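Local structure of phospho-2-dehydro-3-deoxyheptonate aldolase (Francisella tularensis, 3TQK) at residues I87-F92 / M297-L302; P237-E242 / H266-K271. The protein probably catalyses the condensation of phosphoenolpyruvate with D-erythrose 4-phosphate to 3-deoxy-D-arabino-heptulosonate 7-phosphate, the first step towards chorismate. One frame throughout, in Å; residues are numbered along the deposited sequence.

Both contacts reach the same manganese ion, contact 1 through E299 and contact 2 through H266, although their centres lie about 18 Å apart. Contact 1 belongs to the core: it faces strand 84-89 with strand 293-299 inside the barrel, about 8 Å from the centre of the chain, and its chemistry is that of a buried guanidinium, a metal-bound carboxylate and a weakly bonded bridging water. Contact 2, about 17 Å out and only partly buried, joins the loop after strand 226-230 to the short, weakly bonded helical turn after strand 260-263. Here N268 reaches in among P237, N238 and F239, and the manganese ligand H266 projects from the edge of the contact.

Contact 1: I87-F92 / M297-L302; sequences IMRVYF and MIESNL. With MN (manganese (II) ion), chain B.
The guanidinium of R89 lies between the ring of Y91 and the side chain of E299, which occupy opposite faces. R89 CZ sits 3.7 Å above the Y91 ring plane, over the ring centre, while E299 CG comes 4.1 Å above the other face of the guanidinium. The edge meets selenomethionine: M297 CE approaches R89 NH1 to 3.4 Å, near the guanidinium plane, and also reaches Y91 OH. A bend at chi3 turns this methyl towards both groups. With CG anti to the backbone N (chi1 -175°) and the chain extended as far as NE, R89 spans the interior towards E299. The carboxylate does not meet it side by side. Its plane stands 77° from that of the guanidinium, and E299 OE2 lies over the face, 3.4 Å from R89 NH2. E299 OE2 also binds the manganese, at 2.0 Å, and E299 OE1 is hydrogen-bonded to the hydroxyl of S265, so both carboxylate oxygens have partners. Beside this metal-bound carboxylate, R89 is gripped by two backbone carbonyls, NE by that of P57 and NH2 by that of C58. One water adds a weak bridge, donating to I298 O at 2.7 Å and accepting from R89 NH1 at 3.3 Å. The strand axes pass 8.7 Å apart at 44°, without a direct hydrogen bond, because strand 51-56 runs between them in the closed sheet. C58, H266 and D322 join E299 around the manganese. A metal held by residues at and beyond the C-terminal ends of the barrel strands is characteristic of the active-site end of a TIM barrel, here the metal site of a class-I DAHP synthase.

Contact 2: P237-E242 / H266-K271; sequences PNFSKE and HGNSQK. With MN (manganese (II) ion), chain B.
The side chain of N268 enters among P237, N238 and F239 and gives the largest share of the buried surface. P237 packs on N268, their CA atoms 4.5 Å apart and P237 CB 4.0 Å from N268 O. The pyrrolidine ring continues alongside the turn of 266-269, its CG 4.2 Å from G267 O and 4.4 Å from Q270 CD, the latter at the exposed rim. F239 CD1 comes within 4.2 Å of N268 CB, and the amide of N268 meets the edge of the aromatic ring, the two planes standing 85° apart. With F239 CG between the backbone N and the carbonyl carbon (chi1 62°), the ring is directed towards N268 and also rests on I262 and V279. These segments follow strands 226-230 and 260-263, the sixth and seventh of the TIM barrel, so the contact joins successive beta-alpha loops at the C-terminal end of the barrel. Polar groups meet around the amide of N268, which is probably turned over in the model. Its atom modelled as ND2 is 2.8 Å from N238 N, and a hydrogen bond is possible once the group is turned back. The N238 and N268 amides lie 67° apart, and N238 OD1 accepts a hydrogen bond from the backbone N of G232. Within 266-271, K271 N donates to H266 O at 2.9 Å across the C-terminal end of the weakly bonded helical turn, where Q270 takes positive phi; this is the six-to-one bond of a Schellman-like ending. Metal coordination involves H266, whose NE2 binds manganese at 2.2 Å. With NE2 on the metal and ND1 hydrogen-bonded to D263 OD2, the imidazole is held at both nitrogens, which would restrict its rotation.

Contact 1: I87-F92 / M297-L302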
ATOM      1  N   ILE A  87       9.425  24.942  -0.255  1.00 23.81           N
ATOM      2  CA  ILE A  87       8.362  24.275   0.479  1.00 22.55           C
ATOM      3  C   ILE A  87       9.016  23.473   1.583  1.00 22.88           C
ATOM      4  O   ILE A  87       9.913  22.679   1.320  1.00 22.86           O
ATOM      5  CB  ILE A  87       7.567  23.307  -0.408  1.00 21.26           C
ATOM      6  CG1 ILE A  87       6.931  24.061  -1.581  1.00 20.47           C
ATOM      7  CG2 ILE A  87       6.488  22.594   0.436  1.00 19.75           C
ATOM      8  CD1 ILE A  87       6.188  23.169  -2.535  1.00 18.09           C
HETATM    9  N   MSE A  88       8.598  23.689   2.818  1.00 23.52           N
HETATM   10  CA  MSE A  88       9.238  22.982   3.910  1.00 24.71           C
HETATM   11  C   MSE A  88       8.712  21.577   4.106  1.00 23.43           C
HETATM   12  O   MSE A  88       7.510  21.353   4.187  1.00 21.99           O
HETATM   13  CB  MSE A  88       9.097  23.672   5.240  1.00 26.18           C
HETATM   14  CG  MSE A  88       9.746  22.785   6.308  1.00 29.27           C
HETATM   15 SE   MSE A  88      10.188  23.767   7.780  1.00 36.48          SE
HETATM   16  CE  MSE A  88      10.562  22.378   9.130  1.00 31.66           C
ATOM     17  N   ARG A  89       9.659  20.664   4.255  1.00 23.89           N
ATOM     18  CA  ARG A  89       9.392  19.253   4.439  1.00 23.95           C
ATOM     19  C   ARG A  89       9.013  19.006   5.896  1.00 24.20           C
ATOM     20  O   ARG A  89       9.815  19.241   6.812  1.00 25.65           O
ATOM     21  CB  ARG A  89      10.657  18.490   4.050  1.00 24.78           C
ATOM     22  CG  ARG A  89      10.574  17.000   4.061  1.00 25.40           C
ATOM     23  CD  ARG A  89      11.983  16.399   3.997  1.00 27.53           C
ATOM     24  NE  ARG A  89      11.904  15.021   4.446  1.00 29.37           N
ATOM     25  CZ  ARG A  89      11.633  13.983   3.665  1.00 29.35           C
ATOM     26  NH1 ARG A  89      11.474  14.138   2.361  1.00 28.73           N
ATOM     27  NH2 ARG A  89      11.540  12.767   4.198  1.00 31.72           N
ATOM     28  N   VAL A  90       7.783  18.558   6.114  1.00 23.32           N
ATOM     29  CA  VAL A  90       7.291  18.292   7.459  1.00 24.13           C
ATOM     30  C   VAL A  90       6.741  16.869   7.498  1.00 24.57           C
ATOM     31  O   VAL A  90       5.525  16.658   7.393  1.00 23.42           O
ATOM     32  CB  VAL A  90       6.201  19.318   7.879  1.00 24.01           C
ATOM     33  CG1 VAL A  90       6.005  19.296   9.381  1.00 23.71           C
ATOM     34  CG2 VAL A  90       6.567  20.729   7.418  1.00 23.77           C
ATOM     35  N   TYR A  91       7.644  15.894   7.638  1.00 26.15           N
ATOM     36  CA  TYR A  91       7.280  14.476   7.559  1.00 27.07           C
ATOM     37  C   TYR A  91       7.082  13.855   8.928  1.00 28.60           C
ATOM     38  O   TYR A  91       7.854  14.106   9.847  1.00 30.06           O
ATOM     39  CB  TYR A  91       8.321  13.692   6.773  1.00 27.39           C
ATOM     40  CG  TYR A  91       8.098  13.748   5.278  1.00 28.42           C
ATOM     41  CD1 TYR A  91       7.881  14.961   4.630  1.00 28.86           C
ATOM     42  CD2 TYR A  91       8.090  12.593   4.510  1.00 31.29           C
ATOM     43  CE1 TYR A  91       7.673  15.025   3.268  1.00 28.95           C
ATOM     44  CE2 TYR A  91       7.887  12.651   3.128  1.00 32.21           C
ATOM     45  CZ  TYR A  91       7.681  13.876   2.517  1.00 30.52           C
ATOM     46  OH  TYR A  91       7.484  13.957   1.150  1.00 32.13           O
ATOM     47  N   PHE A  92       6.048  13.035   9.062  1.00 29.36           N
ATOM     48  CA  PHE A  92       5.677  12.510  10.378  1.00 31.49           C
ATOM     49  C   PHE A  92       5.783  10.987  10.480  1.00 32.99           C
ATOM     50  O   PHE A  92       5.243  10.385  11.408  1.00 33.14           O
ATOM     51  CB  PHE A  92       4.262  12.964  10.736  1.00 30.76           C
ATOM     52  CG  PHE A  92       4.126  14.450  10.898  1.00 30.54           C
ATOM     53  CD1 PHE A  92       4.842  15.118  11.875  1.00 30.82           C
ATOM     54  CD2 PHE A  92       3.289  15.181  10.063  1.00 30.34           C
ATOM     55  CE1 PHE A  92       4.721  16.489  12.037  1.00 30.99           C
ATOM     56  CE2 PHE A  92       3.161  16.550  10.227  1.00 30.56           C
ATOM     57  CZ  PHE A  92       3.881  17.203  11.212  1.00 30.56           C
HETATM   58  N   MSE A 297      14.151  17.427  -4.023  1.00 26.87           N
HETATM   59  CA  MSE A 297      13.983  17.261  -2.578  1.00 27.47           C
HETATM   60  C   MSE A 297      15.352  17.213  -1.940  1.00 28.78           C
HETATM   61  O   MSE A 297      16.258  16.584  -2.471  1.00 29.72           O
HETATM   62  CB  MSE A 297      13.257  15.969  -2.237  1.00 27.25           C
HETATM   63  CG  MSE A 297      12.069  15.648  -3.128  1.00 28.64           C
HETATM   64 SE   MSE A 297      10.953  14.250  -2.334  1.00 34.06          SE
HETATM   65  CE  MSE A 297      10.451  15.178  -0.679  1.00 30.46           C
ATOM     66  N   ILE A 298      15.492  17.884  -0.801  1.00 29.13           N
ATOM     67  CA  ILE A 298      16.726  17.883  -0.034  1.00 30.62           C
ATOM     68  C   ILE A 298      16.382  17.543   1.406  1.00 31.03           C
ATOM     69  O   ILE A 298      15.412  18.069   1.949  1.00 29.67           O
ATOM     70  CB  ILE A 298      17.369  19.269  -0.030  1.00 31.57           C
ATOM     71  CG1 ILE A 298      17.731  19.705  -1.446  1.00 31.29           C
ATOM     72  CG2 ILE A 298      18.597  19.292   0.891  1.00 32.78           C
ATOM     73  CD1 ILE A 298      18.069  21.173  -1.532  1.00 31.45           C
ATOM     74  N   GLU A 299      17.164  16.659   2.019  1.00 32.78           N
ATOM     75  CA  GLU A 299      16.992  16.333   3.435  1.00 33.49           C
ATOM     76  C   GLU A 299      17.989  17.160   4.235  1.00 34.93           C
ATOM     77  O   GLU A 299      19.199  17.009   4.086  1.00 36.30           O
ATOM     78  CB  GLU A 299      17.126  14.819   3.697  1.00 34.33           C
ATOM     79  CG  GLU A 299      15.831  14.043   3.383  1.00 33.88           C
ATOM     80  CD  GLU A 299      15.876  12.558   3.757  1.00 35.75           C
ATOM     81  OE1 GLU A 299      16.888  11.873   3.475  1.00 37.13           O
ATOM     82  OE2 GLU A 299      14.869  12.070   4.317  1.00 35.53           O
ATOM     83  N   SER A 300      17.456  18.064   5.050  1.00 34.76           N
ATOM     84  CA  SER A 300      18.237  19.126   5.667  1.00 36.51           C
ATOM     85  C   SER A 300      17.801  19.353   7.113  1.00 37.29           C
ATOM     86  O   SER A 300      16.625  19.201   7.441  1.00 36.08           O
ATOM     87  CB  SER A 300      18.038  20.415   4.855  1.00 36.19           C
ATOM     88  OG  SER A 300      18.464  21.570   5.560  1.00 35.62           O
ATOM     89  N   ASN A 301      18.740  19.735   7.971  1.00 39.60           N
ATOM     90  CA  ASN A 301      18.415  20.032   9.380  1.00 40.67           C
ATOM     91  C   ASN A 301      19.389  21.070   9.943  1.00 42.88           C
ATOM     92  O   ASN A 301      20.204  21.617   9.206  1.00 43.33           O
ATOM     93  CB  ASN A 301      18.427  18.738  10.221  1.00 41.04           C
ATOM     94  CG  ASN A 301      17.312  18.695  11.285  1.00 41.30           C
ATOM     95  OD1 ASN A 301      16.964  19.709  11.907  1.00 41.20           O
ATOM     96  ND2 ASN A 301      16.763  17.502  11.501  1.00 41.41           N
ATOM     97  N   LEU A 302      19.291  21.335  11.243  1.00 44.36           N
ATOM     98  CA  LEU A 302      20.136  22.323  11.907  1.00 46.95           C
ATOM     99  C   LEU A 302      21.563  21.813  12.074  1.00 49.56           C
ATOM    100  O   LEU A 302      22.520  22.522  11.753  1.00 51.26           O
ATOM    101  CB  LEU A 302      19.549  22.692  13.273  1.00 47.44           C
ATOM    102  CG  LEU A 302      18.183  23.382  13.230  1.00 45.52           C
ATOM    103  CD1 LEU A 302      17.532  23.414  14.616  1.00 44.94           C
ATOM    104  CD2 LEU A 302      18.322  24.792  12.656  1.00 45.17           C
TER
HETATM  105 MN    MN B1001      14.325  10.178   4.814  1.00 38.04          MN
HETATM  106  O   HOH W   1      13.602  16.223   1.012  1.00 23.09           O

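Contact 2: P237-E242 / H266-K271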
ATOM      1  N   PRO A 237      20.921   4.784  -8.761  1.00 43.97           N
ATOM      2  CA  PRO A 237      20.414   6.157  -8.839  1.00 41.76           C
ATOM      3  C   PRO A 237      19.801   6.502 -10.207  1.00 40.45           C
ATOM      4  O   PRO A 237      20.319   6.079 -11.240  1.00 41.35           O
ATOM      5  CB  PRO A 237      21.664   7.016  -8.563  1.00 43.16           C
ATOM      6  CG  PRO A 237      22.642   6.084  -7.888  1.00 45.71           C
ATOM      7  CD  PRO A 237      22.372   4.734  -8.480  1.00 46.23           C
ATOM      8  N   ASN A 238      18.696   7.244 -10.195  1.00 37.71           N
ATOM      9  CA  ASN A 238      17.999   7.625 -11.423  1.00 36.89           C
ATOM     10  C   ASN A 238      17.821   9.138 -11.576  1.00 35.54           C
ATOM     11  O   ASN A 238      16.771   9.605 -12.006  1.00 34.09           O
ATOM     12  CB  ASN A 238      16.646   6.886 -11.539  1.00 35.52           C
ATOM     13  CG  ASN A 238      15.721   7.105 -10.334  1.00 34.02           C
ATOM     14  OD1 ASN A 238      15.913   8.022  -9.527  1.00 33.19           O
ATOM     15  ND2 ASN A 238      14.701   6.256 -10.222  1.00 31.62           N
ATOM     16  N   PHE A 239      18.866   9.889 -11.235  1.00 36.32           N
ATOM     17  CA  PHE A 239      18.853  11.349 -11.323  1.00 35.57           C
ATOM     18  C   PHE A 239      19.415  11.866 -12.644  1.00 37.11           C
ATOM     19  O   PHE A 239      19.198  13.027 -12.978  1.00 36.62           O
ATOM     20  CB  PHE A 239      19.621  11.979 -10.148  1.00 35.99           C
ATOM     21  CG  PHE A 239      21.086  11.622 -10.101  1.00 37.24           C
ATOM     22  CD1 PHE A 239      21.546  10.638  -9.240  1.00 37.65           C
ATOM     23  CD2 PHE A 239      22.001  12.274 -10.912  1.00 38.24           C
ATOM     24  CE1 PHE A 239      22.891  10.303  -9.192  1.00 39.80           C
ATOM     25  CE2 PHE A 239      23.346  11.942 -10.878  1.00 40.31           C
ATOM     26  CZ  PHE A 239      23.791  10.952 -10.014  1.00 41.38           C
ATOM     27  N   SER A 240      20.129  11.017 -13.390  1.00 39.12           N
ATOM     28  CA  SER A 240      20.796  11.438 -14.626  1.00 40.93           C
ATOM     29  C   SER A 240      19.838  11.826 -15.745  1.00 40.29           C
ATOM     30  O   SER A 240      18.670  11.461 -15.736  1.00 38.93           O
ATOM     31  CB  SER A 240      21.723  10.334 -15.154  1.00 43.32           C
ATOM     32  OG  SER A 240      20.985   9.302 -15.792  1.00 43.49           O
ATOM     33  N   LYS A 241      20.373  12.552 -16.720  1.00 41.96           N
ATOM     34  CA  LYS A 241      19.646  12.958 -17.927  1.00 41.94           C
ATOM     35  C   LYS A 241      18.974  11.770 -18.619  1.00 42.20           C
ATOM     36  O   LYS A 241      17.794  11.843 -18.960  1.00 40.96           O
ATOM     37  CB  LYS A 241      20.614  13.671 -18.887  1.00 43.68           C
ATOM     38  CG  LYS A 241      20.023  14.143 -20.220  1.00 44.26           C
ATOM     39  CD  LYS A 241      19.031  15.279 -20.066  1.00 43.39           C
ATOM     40  CE  LYS A 241      18.855  16.030 -21.393  1.00 45.18           C
ATOM     41  NZ  LYS A 241      17.904  17.182 -21.301  1.00 43.97           N
ATOM     42  N   GLU A 242      19.734  10.692 -18.818  1.00 44.14           N
ATOM     43  CA  GLU A 242      19.231   9.431 -19.385  1.00 45.02           C
ATOM     44  C   GLU A 242      17.905   9.023 -18.724  1.00 42.43           C
ATOM     45  O   GLU A 242      16.913   8.753 -19.405  1.00 42.03           O
ATOM     46  CB  GLU A 242      20.301   8.330 -19.197  1.00 47.79           C
ATOM     47  CG  GLU A 242      19.949   6.919 -19.725  1.00 51.24           C
ATOM     48  CD  GLU A 242      20.498   5.756 -18.841  1.00 55.45           C
ATOM     49  OE1 GLU A 242      21.747   5.585 -18.761  1.00 57.40           O
ATOM     50  OE2 GLU A 242      19.663   5.007 -18.247  1.00 54.85           O
ATOM     51  N   HIS A 266      17.970   9.800  -0.104  1.00 38.12           N
ATOM     52  CA  HIS A 266      17.549   8.388  -0.130  1.00 38.55           C
ATOM     53  C   HIS A 266      18.326   7.569  -1.164  1.00 39.99           C
ATOM     54  O   HIS A 266      19.553   7.534  -1.114  1.00 41.10           O
ATOM     55  CB  HIS A 266      16.027   8.291  -0.286  1.00 36.72           C
ATOM     56  CG  HIS A 266      15.287   9.058   0.762  1.00 35.96           C
ATOM     57  ND1 HIS A 266      14.684  10.271   0.507  1.00 36.40           N
ATOM     58  CD2 HIS A 266      15.114   8.820   2.084  1.00 36.39           C
ATOM     59  CE1 HIS A 266      14.140  10.729   1.622  1.00 36.41           C
ATOM     60  NE2 HIS A 266      14.399   9.873   2.596  1.00 36.24           N
ATOM     61  N   GLY A 267      17.632   6.930  -2.099  1.00 39.63           N
ATOM     62  CA  GLY A 267      18.303   6.067  -3.070  1.00 41.32           C
ATOM     63  C   GLY A 267      19.282   6.763  -4.003  1.00 42.43           C
ATOM     64  O   GLY A 267      20.222   6.131  -4.501  1.00 44.40           O
ATOM     65  N   ASN A 268      19.081   8.053  -4.260  1.00 41.39           N
ATOM     66  CA  ASN A 268      19.963   8.769  -5.196  1.00 42.39           C
ATOM     67  C   ASN A 268      21.301   9.182  -4.570  1.00 44.66           C
ATOM     68  O   ASN A 268      22.339   9.143  -5.234  1.00 46.07           O
ATOM     69  CB  ASN A 268      19.245   9.977  -5.820  1.00 40.38           C
ATOM     70  CG  ASN A 268      18.383   9.597  -7.010  1.00 38.06           C
ATOM     71  OD1 ASN A 268      17.357  10.222  -7.285  1.00 36.55           O
ATOM     72  ND2 ASN A 268      18.801   8.575  -7.724  1.00 34.90           N
ATOM     73  N   SER A 269      21.272   9.578  -3.301  1.00 45.16           N
ATOM     74  CA  SER A 269      22.505   9.839  -2.555  1.00 47.75           C
ATOM     75  C   SER A 269      23.051   8.544  -1.955  1.00 50.00           C
ATOM     76  O   SER A 269      24.152   8.525  -1.393  1.00 52.21           O
ATOM     77  CB  SER A 269      22.270  10.877  -1.450  1.00 46.98           C
ATOM     78  OG  SER A 269      21.555  10.339  -0.351  1.00 45.48           O
ATOM     79  N   GLN A 270      22.275   7.467  -2.093  1.00 50.13           N
ATOM     80  CA  GLN A 270      22.554   6.166  -1.471  1.00 52.14           C
ATOM     81  C   GLN A 270      22.681   6.306   0.050  1.00 52.88           C
ATOM     82  O   GLN A 270      23.533   5.686   0.678  1.00 55.11           O
ATOM     83  CB  GLN A 270      23.787   5.508  -2.115  1.00 54.87           C
ATOM     84  CG  GLN A 270      23.554   5.120  -3.581  1.00 55.33           C
ATOM     85  CD  GLN A 270      24.832   4.786  -4.334  1.00 59.04           C
ATOM     86  OE1 GLN A 270      25.765   5.596  -4.406  1.00 60.92           O
ATOM     87  NE2 GLN A 270      24.869   3.598  -4.924  1.00 60.24           N
ATOM     88  N   LYS A 271      21.823   7.145   0.630  1.00 51.58           N
ATOM     89  CA  LYS A 271      21.770   7.370   2.082  1.00 52.26           C
ATOM     90  C   LYS A 271      22.944   8.225   2.632  1.00 53.64           C
ATOM     91  O   LYS A 271      22.994   8.526   3.834  1.00 54.21           O
ATOM     92  CB  LYS A 271      21.684   6.024   2.837  1.00 53.33           C
ATOM     93  CG  LYS A 271      20.485   5.901   3.784  1.00 53.71           C
ATOM     94  CD  LYS A 271      19.298   5.171   3.116  1.00 54.17           C
ATOM     95  CE  LYS A 271      17.992   5.289   3.921  1.00 53.36           C
ATOM     96  NZ  LYS A 271      17.095   6.376   3.404  1.00 51.80           N
TER
HETATM   97 MN    MN B1001      14.325  10.178   4.814  1.00 38.04          MN